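LPXTG cell wall surface protein (Streptococcus gordonii, PDB 4IGB) is a peptidoglycan-anchored surface protein that probably acts as an adhesin, seen here as its N-terminal N1 and N2 domains. Local coordinates at residues M194-I199 against E209-K214. Numbering follows the deposited sequence.
With NA (sodium ion), chain M; SO4 (sulfate ion), chain J.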
# COMPACT_ATOMS: atom_id res chain seq x y z
N MET B 194 -1.61 -2.76 -2.54
CA MET B 194 -2.97 -3.25 -2.65
C MET B 194 -2.95 -4.71 -3.09
O MET B 194 -2.05 -5.14 -3.81
CB MET B 194 -3.78 -2.41 -3.62
CG MET B 194 -4.14 -1.02 -3.06
SD MET B 194 -5.42 -0.16 -4.02
CE MET B 194 -6.88 -1.08 -3.52
N LYS B 195 -3.94 -5.47 -2.64
CA LYS B 195 -4.00 -6.88 -2.99
C LYS B 195 -5.43 -7.29 -3.35
O LYS B 195 -6.15 -7.85 -2.53
CB LYS B 195 -3.47 -7.73 -1.83
CG LYS B 195 -3.47 -9.24 -2.12
CD LYS B 195 -2.91 -10.03 -0.95
CE LYS B 195 -3.76 -9.89 0.29
NZ LYS B 195 -5.12 -10.40 0.06
N PRO B 196 -5.84 -7.02 -4.59
CA PRO B 196 -7.20 -7.41 -5.00
C PRO B 196 -7.29 -8.93 -4.96
O PRO B 196 -6.33 -9.59 -5.35
CB PRO B 196 -7.27 -6.96 -6.46
CG PRO B 196 -6.07 -6.14 -6.72
CD PRO B 196 -5.03 -6.52 -5.72
N THR B 197 -8.42 -9.47 -4.51
CA THR B 197 -8.62 -10.92 -4.52
C THR B 197 -9.99 -11.27 -5.07
O THR B 197 -10.88 -10.43 -5.13
CB THR B 197 -8.51 -11.52 -3.11
OG1 THR B 197 -9.56 -10.98 -2.30
CG2 THR B 197 -7.17 -11.18 -2.48
N ASP B 198 -10.15 -12.52 -5.48
CA ASP B 198 -11.46 -13.01 -5.86
C ASP B 198 -12.07 -12.22 -7.00
O ASP B 198 -13.29 -12.00 -7.02
CB ASP B 198 -12.44 -12.99 -4.67
CG ASP B 198 -13.68 -13.85 -4.94
OD1 ASP B 198 -13.51 -14.88 -5.63
OD2 ASP B 198 -14.79 -13.48 -4.52
N ILE B 199 -11.25 -11.81 -7.95
CA ILE B 199 -11.77 -11.17 -9.15
C ILE B 199 -12.26 -12.27 -10.10
O ILE B 199 -11.47 -12.79 -10.89
CB ILE B 199 -10.71 -10.34 -9.88
CG1 ILE B 199 -10.06 -9.36 -8.89
CG2 ILE B 199 -11.32 -9.64 -11.11
CD1 ILE B 199 -11.06 -8.58 -8.07
N GLU B 209 -16.11 -8.93 -13.90
CA GLU B 209 -15.53 -8.22 -12.78
C GLU B 209 -14.09 -7.81 -13.10
O GLU B 209 -13.27 -8.64 -13.49
CB GLU B 209 -15.54 -9.11 -11.55
CG GLU B 209 -15.04 -8.41 -10.30
CD GLU B 209 -15.24 -9.25 -9.06
OE1 GLU B 209 -15.44 -10.48 -9.20
OE2 GLU B 209 -15.21 -8.67 -7.95
N THR B 210 -13.80 -6.52 -12.92
CA THR B 210 -12.53 -5.96 -13.32
C THR B 210 -11.95 -5.03 -12.26
O THR B 210 -12.66 -4.14 -11.76
CB THR B 210 -12.70 -5.13 -14.60
OG1 THR B 210 -13.30 -5.93 -15.62
CG2 THR B 210 -11.36 -4.58 -15.09
N PHE B 211 -10.68 -5.24 -11.91
CA PHE B 211 -9.90 -4.31 -11.10
C PHE B 211 -8.90 -3.64 -12.02
O PHE B 211 -8.28 -4.31 -12.86
CB PHE B 211 -9.11 -5.06 -10.02
CG PHE B 211 -8.23 -4.16 -9.17
CD1 PHE B 211 -8.76 -3.45 -8.09
CD2 PHE B 211 -6.88 -4.05 -9.42
CE1 PHE B 211 -7.95 -2.62 -7.30
CE2 PHE B 211 -6.06 -3.24 -8.64
CZ PHE B 211 -6.60 -2.53 -7.57
N TYR B 212 -8.73 -2.32 -11.89
CA TYR B 212 -7.73 -1.67 -12.71
C TYR B 212 -6.92 -0.61 -11.99
O TYR B 212 -7.32 -0.12 -10.95
CB TYR B 212 -8.35 -1.10 -13.98
CG TYR B 212 -9.39 -0.01 -13.80
CD1 TYR B 212 -10.75 -0.31 -13.84
CD2 TYR B 212 -9.02 1.32 -13.65
CE1 TYR B 212 -11.71 0.68 -13.71
CE2 TYR B 212 -9.96 2.32 -13.54
CZ TYR B 212 -11.30 2.00 -13.56
OH TYR B 212 -12.24 3.00 -13.44
N VAL B 213 -5.76 -0.30 -12.55
CA VAL B 213 -4.92 0.75 -12.04
C VAL B 213 -4.67 1.71 -13.18
O VAL B 213 -4.15 1.31 -14.22
CB VAL B 213 -3.58 0.20 -11.55
CG1 VAL B 213 -2.65 1.33 -11.10
CG2 VAL B 213 -3.81 -0.83 -10.44
N LYS B 214 -5.07 2.96 -13.01
CA LYS B 214 -4.80 4.00 -13.99
C LYS B 214 -3.32 4.36 -13.98
O LYS B 214 -2.67 4.29 -12.94
CB LYS B 214 -5.66 5.24 -13.68
CG LYS B 214 -7.13 5.05 -14.10
CD LYS B 214 -8.03 6.07 -13.45
CE LYS B 214 -7.71 7.52 -13.87
NZ LYS B 214 -8.43 8.48 -12.94
NA NA M . -15.62 -16.48 -5.50
S SO4 J . -5.53 -10.37 4.18
O1 SO4 J . -5.46 -11.55 3.33
O2 SO4 J . -6.14 -9.28 3.44
O3 SO4 J . -4.17 -10.00 4.59
O4 SO4 J . -6.36 -10.65 5.35
O HOH W 1 -15.58 -16.54 -3.05
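Pro196 points its CG at the face of the Phe211 ring in a CH-pi contact; the two side chains cross at about a right angle. This CG sits over the ring centre, 3.5 Å from the Phe211 centroid and 14° off the ring normal. Phe211 reaches it because its CG lies anti to the backbone N (chi1 178°), which sends the ring across to 194-199. Met194 meets the same ring at its edge, with CE 4.2 Å from Phe211 CE1. Ile199 adds a looser apolar contact, CD1 to Phe211 CB at 4.5 Å.

Ile199 and Glu209 side chains cross at about a right angle. Ile199 CG2 packs closely on a carbonyl oxygen, 3.2 Å from Glu209 O.

No hydrogen bond joins the two segments. The Glu209 carboxylate is held by others: OE1 accepts from the backbone N of Asp200 and Ala201, and OE2 bonds to Tyr273 OH. The bonds to Asp200 and Ala201 probably help to position the loop that holds Asp198 and Asp200, two of the sodium ligands.

The contact is buried in the N1 domain. Strand 210-214 lies between strands 268-274 and 239-243 of an antiparallel sheet. The 194-199 segment starts at the end of strand 193-194, an outermost strand of another sheet, and runs on as a loop.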